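PDB 5Z3K: glucosidase from Croceicoccus marinus, which probably hydrolyses O-glycosidic bonds as a family 39 glycoside hydrolase acting as a beta-glucosidase. Local coordinates for residues Arg363-Asn376 / Tyr421-Trp433. Sequence-based numbering, arbitrary orientation.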
loop_
_atom_site.group_PDB
_atom_site.type_symbol
_atom_site.label_atom_id
_atom_site.label_comp_id
_atom_site.label_asym_id
_atom_site.label_seq_id
_atom_site.Cartn_x
_atom_site.Cartn_y
_atom_site.Cartn_z
ATOM N N ARG A 363 17.439 -10.694 -5.317
ATOM C CA ARG A 363 17.871 -10.918 -6.696
ATOM C C ARG A 363 16.705 -11.418 -7.538
ATOM O O ARG A 363 15.762 -12.026 -7.027
ATOM C CB ARG A 363 19.056 -11.896 -6.779
ATOM C CG ARG A 363 18.783 -13.289 -6.292
ATOM C CD ARG A 363 20.001 -14.179 -6.510
ATOM N NE ARG A 363 19.653 -15.584 -6.329
ATOM C CZ ARG A 363 20.527 -16.554 -6.099
ATOM N NH1 ARG A 363 21.822 -16.275 -6.006
ATOM N NH2 ARG A 363 20.100 -17.804 -5.957
ATOM N N THR A 364 16.757 -11.126 -8.841
ATOM C CA THR A 364 15.673 -11.504 -9.739
ATOM C C THR A 364 15.674 -13.005 -10.016
ATOM O O THR A 364 16.670 -13.706 -9.814
ATOM C CB THR A 364 15.793 -10.761 -11.072
ATOM O OG1 THR A 364 17.115 -10.960 -11.582
ATOM C CG2 THR A 364 15.540 -9.278 -10.889
ATOM N N ALA A 365 14.541 -13.491 -10.544
ATOM C CA ALA A 365 14.382 -14.929 -10.748
ATOM C C ALA A 365 15.448 -15.486 -11.690
ATOM O O ALA A 365 15.957 -16.592 -11.472
ATOM C CB ALA A 365 12.981 -15.240 -11.274
ATOM N N ASP A 366 15.821 -14.728 -12.723
ATOM C CA ASP A 366 16.835 -15.201 -13.661
ATOM C C ASP A 366 18.252 -15.126 -13.102
ATOM O O ASP A 366 19.190 -15.547 -13.788
ATOM C CB ASP A 366 16.736 -14.434 -14.990
ATOM C CG ASP A 366 17.121 -12.958 -14.877
ATOM O OD1 ASP A 366 17.567 -12.503 -13.806
ATOM O OD2 ASP A 366 16.980 -12.242 -15.886
ATOM N N GLY A 367 18.430 -14.606 -11.886
ATOM C CA GLY A 367 19.722 -14.559 -11.236
ATOM C C GLY A 367 20.688 -13.512 -11.752
ATOM O O GLY A 367 21.808 -13.430 -11.240
ATOM N N ASP A 368 20.296 -12.692 -12.721
ATOM C CA ASP A 368 21.227 -11.769 -13.369
ATOM C C ASP A 368 21.215 -10.364 -12.772
ATOM O O ASP A 368 21.998 -9.514 -13.211
ATOM C CB ASP A 368 20.908 -11.670 -14.869
ATOM C CG ASP A 368 21.500 -12.817 -15.672
ATOM O OD1 ASP A 368 22.438 -13.478 -15.167
ATOM O OD2 ASP A 368 21.023 -13.051 -16.805
ATOM N N THR A 369 20.354 -10.089 -11.798
ATOM C CA THR A 369 20.230 -8.747 -11.238
ATOM C C THR A 369 20.144 -8.849 -9.721
ATOM O O THR A 369 19.248 -9.520 -9.205
ATOM C CB THR A 369 18.992 -8.026 -11.788
ATOM O OG1 THR A 369 19.086 -7.903 -13.216
ATOM C CG2 THR A 369 18.854 -6.644 -11.163
ATOM N N ILE A 370 21.067 -8.187 -9.018
ATOM C CA ILE A 370 21.012 -8.022 -7.560
ATOM C C ILE A 370 20.579 -6.593 -7.255
ATOM O O ILE A 370 21.111 -5.647 -7.850
ATOM C CB ILE A 370 22.388 -8.292 -6.918
ATOM C CG1 ILE A 370 23.086 -9.523 -7.531
ATOM C CG2 ILE A 370 22.292 -8.290 -5.386
ATOM C CD1 ILE A 370 22.407 -10.817 -7.282
ATOM N N ARG A 371 19.646 -6.418 -6.308
ATOM C CA ARG A 371 19.209 -5.087 -5.883
ATOM C C ARG A 371 19.415 -4.920 -4.384
ATOM O O ARG A 371 18.955 -5.754 -3.599
ATOM C CB ARG A 371 17.741 -4.842 -6.226
ATOM C CG ARG A 371 17.507 -4.748 -7.716
ATOM C CD ARG A 371 16.073 -4.356 -8.091
ATOM N NE ARG A 371 16.029 -4.204 -9.541
ATOM C CZ ARG A 371 15.125 -4.753 -10.343
ATOM N NH1 ARG A 371 14.132 -5.490 -9.851
ATOM N NH2 ARG A 371 15.216 -4.543 -11.651
ATOM N N ILE A 372 20.081 -3.836 -3.990
ATOM C CA ILE A 372 20.336 -3.543 -2.579
ATOM C C ILE A 372 19.790 -2.154 -2.291
ATOM O O ILE A 372 20.281 -1.155 -2.838
ATOM C CB ILE A 372 21.824 -3.636 -2.207
ATOM C CG1 ILE A 372 22.383 -5.038 -2.489
ATOM C CG2 ILE A 372 21.996 -3.276 -0.733
ATOM C CD1 ILE A 372 23.405 -5.075 -3.647
ATOM N N LEU A 373 18.767 -2.093 -1.447
ATOM C CA LEU A 373 18.051 -0.867 -1.132
ATOM C C LEU A 373 18.458 -0.407 0.258
ATOM O O LEU A 373 18.473 -1.213 1.190
ATOM C CB LEU A 373 16.543 -1.113 -1.184
ATOM C CG LEU A 373 15.675 0.087 -0.828
ATOM C CD1 LEU A 373 15.727 1.125 -1.975
ATOM C CD2 LEU A 373 14.258 -0.352 -0.590
ATOM N N ILE A 374 18.796 0.874 0.395
ATOM C CA ILE A 374 19.258 1.448 1.650
ATOM C C ILE A 374 18.524 2.755 1.892
ATOM O O ILE A 374 18.549 3.647 1.037
ATOM C CB ILE A 374 20.777 1.713 1.636
ATOM C CG1 ILE A 374 21.564 0.450 1.285
ATOM C CG2 ILE A 374 21.217 2.324 2.972
ATOM C CD1 ILE A 374 23.006 0.744 0.878
ATOM N N SER A 375 17.907 2.892 3.063
ATOM C CA SER A 375 17.327 4.169 3.469
ATOM C C SER A 375 17.974 4.619 4.764
ATOM O O SER A 375 18.113 3.825 5.701
ATOM C CB SER A 375 15.811 4.092 3.649
ATOM O OG SER A 375 15.283 5.367 4.021
ATOM N N ASN A 376 18.365 5.888 4.807
ATOM C CA ASN A 376 18.905 6.521 6.004
ATOM C C ASN A 376 17.862 7.524 6.486
ATOM O O ASN A 376 17.806 8.659 6.000
ATOM C CB ASN A 376 20.251 7.190 5.696
ATOM C CG ASN A 376 21.001 7.587 6.949
ATOM O OD1 ASN A 376 20.583 7.264 8.064
ATOM N ND2 ASN A 376 22.119 8.279 6.777
ATOM N N TYR A 421 24.582 8.019 10.784
ATOM C CA TYR A 421 25.502 7.717 9.693
ATOM C C TYR A 421 25.485 8.814 8.636
ATOM O O TYR A 421 24.430 9.349 8.283
ATOM C CB TYR A 421 25.143 6.397 9.020
ATOM C CG TYR A 421 25.258 5.180 9.901
ATOM C CD1 TYR A 421 26.466 4.843 10.496
ATOM C CD2 TYR A 421 24.165 4.349 10.108
ATOM C CE1 TYR A 421 26.583 3.718 11.286
ATOM C CE2 TYR A 421 24.272 3.220 10.902
ATOM C CZ TYR A 421 25.484 2.918 11.492
ATOM O OH TYR A 421 25.586 1.799 12.271
ATOM N N SER A 422 26.666 9.128 8.122
ATOM C CA SER A 422 26.817 10.024 6.989
ATOM C C SER A 422 27.134 9.271 5.708
ATOM O O SER A 422 27.193 9.886 4.639
ATOM C CB SER A 422 27.914 11.051 7.280
ATOM O OG SER A 422 29.177 10.418 7.377
ATOM N N GLY A 423 27.329 7.961 5.788
ATOM C CA GLY A 423 27.614 7.172 4.606
ATOM C C GLY A 423 27.701 5.708 4.971
ATOM O O GLY A 423 27.441 5.309 6.109
ATOM N N TYR A 424 28.069 4.903 3.980
ATOM C CA TYR A 424 28.088 3.458 4.144
ATOM C C TYR A 424 29.201 2.882 3.284
ATOM O O TYR A 424 29.624 3.477 2.288
ATOM C CB TYR A 424 26.732 2.826 3.755
ATOM C CG TYR A 424 26.463 2.909 2.267
ATOM C CD1 TYR A 424 26.914 1.917 1.399
ATOM C CD2 TYR A 424 25.795 4.005 1.719
ATOM C CE1 TYR A 424 26.702 2.009 0.035
ATOM C CE2 TYR A 424 25.568 4.092 0.358
ATOM C CZ TYR A 424 26.023 3.095 -0.476
ATOM O OH TYR A 424 25.812 3.188 -1.836
ATOM N N THR A 425 29.664 1.705 3.667
ATOM C CA THR A 425 30.393 0.859 2.740
ATOM C C THR A 425 29.700 -0.494 2.734
ATOM O O THR A 425 29.170 -0.924 3.756
ATOM C CB THR A 425 31.885 0.738 3.094
ATOM O OG1 THR A 425 32.533 -0.087 2.117
ATOM C CG2 THR A 425 32.064 0.132 4.483
ATOM N N LEU A 426 29.659 -1.130 1.562
ATOM C CA LEU A 426 28.818 -2.296 1.326
ATOM C C LEU A 426 29.632 -3.338 0.577
ATOM O O LEU A 426 30.108 -3.067 -0.525
ATOM C CB LEU A 426 27.572 -1.907 0.510
ATOM C CG LEU A 426 26.810 -3.043 -0.184
ATOM C CD1 LEU A 426 26.188 -3.995 0.851
ATOM C CD2 LEU A 426 25.729 -2.487 -1.131
ATOM N N GLU A 427 29.785 -4.532 1.148
ATOM C CA GLU A 427 30.529 -5.599 0.483
ATOM C C GLU A 427 29.561 -6.681 0.020
ATOM O O GLU A 427 28.873 -7.304 0.840
ATOM C CB GLU A 427 31.596 -6.195 1.400
ATOM C CG GLU A 427 32.350 -7.356 0.756
ATOM C CD GLU A 427 33.734 -7.583 1.346
ATOM O OE1 GLU A 427 34.212 -6.743 2.140
ATOM O OE2 GLU A 427 34.351 -8.608 0.997
ATOM N N ILE A 428 29.517 -6.914 -1.287
ATOM C CA ILE A 428 28.684 -7.951 -1.875
ATOM C C ILE A 428 29.598 -9.081 -2.326
ATOM O O ILE A 428 30.468 -8.881 -3.176
ATOM C CB ILE A 428 27.849 -7.421 -3.050
ATOM C CG1 ILE A 428 27.084 -6.153 -2.658
ATOM C CG2 ILE A 428 26.889 -8.485 -3.518
ATOM C CD1 ILE A 428 27.665 -4.868 -3.231
ATOM N N GLY A 429 29.406 -10.263 -1.761
ATOM C CA GLY A 429 30.215 -11.399 -2.142
ATOM C C GLY A 429 29.419 -12.474 -2.851
ATOM O O GLY A 429 28.186 -12.455 -2.830
ATOM N N HIS A 430 30.130 -13.399 -3.502
ATOM C CA HIS A 430 29.532 -14.571 -4.137
ATOM C C HIS A 430 28.480 -14.197 -5.182
ATOM O O HIS A 430 27.385 -14.765 -5.211
ATOM C CB HIS A 430 28.931 -15.507 -3.086
ATOM C CG HIS A 430 29.918 -15.964 -2.063
ATOM N ND1 HIS A 430 30.911 -16.877 -2.345
ATOM C CD2 HIS A 430 30.076 -15.624 -0.762
ATOM C CE1 HIS A 430 31.633 -17.090 -1.259
ATOM N NE2 HIS A 430 31.149 -16.340 -0.285
ATOM N N LEU A 431 28.815 -13.245 -6.051
ATOM C CA LEU A 431 27.911 -12.918 -7.145
ATOM C C LEU A 431 27.573 -14.204 -7.897
ATOM O O LEU A 431 28.480 -14.998 -8.184
ATOM C CB LEU A 431 28.523 -11.887 -8.095
ATOM C CG LEU A 431 28.661 -10.474 -7.521
ATOM C CD1 LEU A 431 29.379 -9.531 -8.490
ATOM C CD2 LEU A 431 27.305 -9.915 -7.144
ATOM N N PRO A 432 26.289 -14.477 -8.166
ATOM C CA PRO A 432 25.892 -15.852 -8.513
ATOM C C PRO A 432 26.309 -16.281 -9.902
ATOM O O PRO A 432 26.380 -17.489 -10.161
ATOM C CB PRO A 432 24.363 -15.827 -8.373
ATOM C CG PRO A 432 23.980 -14.393 -8.592
ATOM C CD PRO A 432 25.138 -13.564 -8.064
ATOM N N TRP A 433 26.576 -15.345 -10.804
ATOM C CA TRP A 433 27.045 -15.676 -12.140
ATOM C C TRP A 433 28.563 -15.807 -12.205
ATOM O O TRP A 433 29.111 -15.992 -13.298
ATOM C CB TRP A 433 26.564 -14.615 -13.135
ATOM C CG TRP A 433 26.944 -13.244 -12.710
ATOM C CD1 TRP A 433 28.159 -12.652 -12.854
ATOM C CD2 TRP A 433 26.104 -12.286 -12.051
ATOM N NE1 TRP A 433 28.133 -11.379 -12.329
ATOM C CE2 TRP A 433 26.882 -11.133 -11.827
ATOM C CE3 TRP A 433 24.774 -12.293 -11.631
ATOM C CZ2 TRP A 433 26.376 -10.000 -11.193
ATOM C CZ3 TRP A 433 24.268 -11.163 -11.015
ATOM C CH2 TRP A 433 25.064 -10.035 -10.804
HETATM O O HOH W 1 21.933 6.677 10.469
#
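I374 drops its CD1 over the centre of one face of the Y424 ring, 4.0 Å from the centroid and 8° off the normal, a CH-pi contact. The ring is brought there by a chi1 of 69°, with CG between the backbone N and carbonyl carbon, while its OH is hydrogen-bonded to E476. Next along, I372 forks: CG2 meets L426 CD2 tip to tip at 3.8 Å, and CD1 meets I428 CG1 the same way. I370 then splits its contacts between P432 CD, met by CD1, and W433 CH2, 3.9 Å from its CG1. The indole carries P432 CD over the rim of one face and takes G367 O at its edge, in plane, with CE3 3.2 Å from that oxygen. At the far end N376 ND2 donates to Y421 O (3.0 Å, 148°), from above the carbonyl plane, and also bonds L470 O; a water joins N376 OD1 to Y421 N. Strands 369-376 and 423-429 run nearly antiparallel, their axes approaching to 9.7 Å, as facing layers of the beta domain beside the TIM barrel. The side chains between them are mainly apolar, implying cohesion by dispersion and burial, with E476 satisfying the Y424 hydroxyl and cross-segment hydrogen bonds, direct and water-mediated, confined to the N376 end.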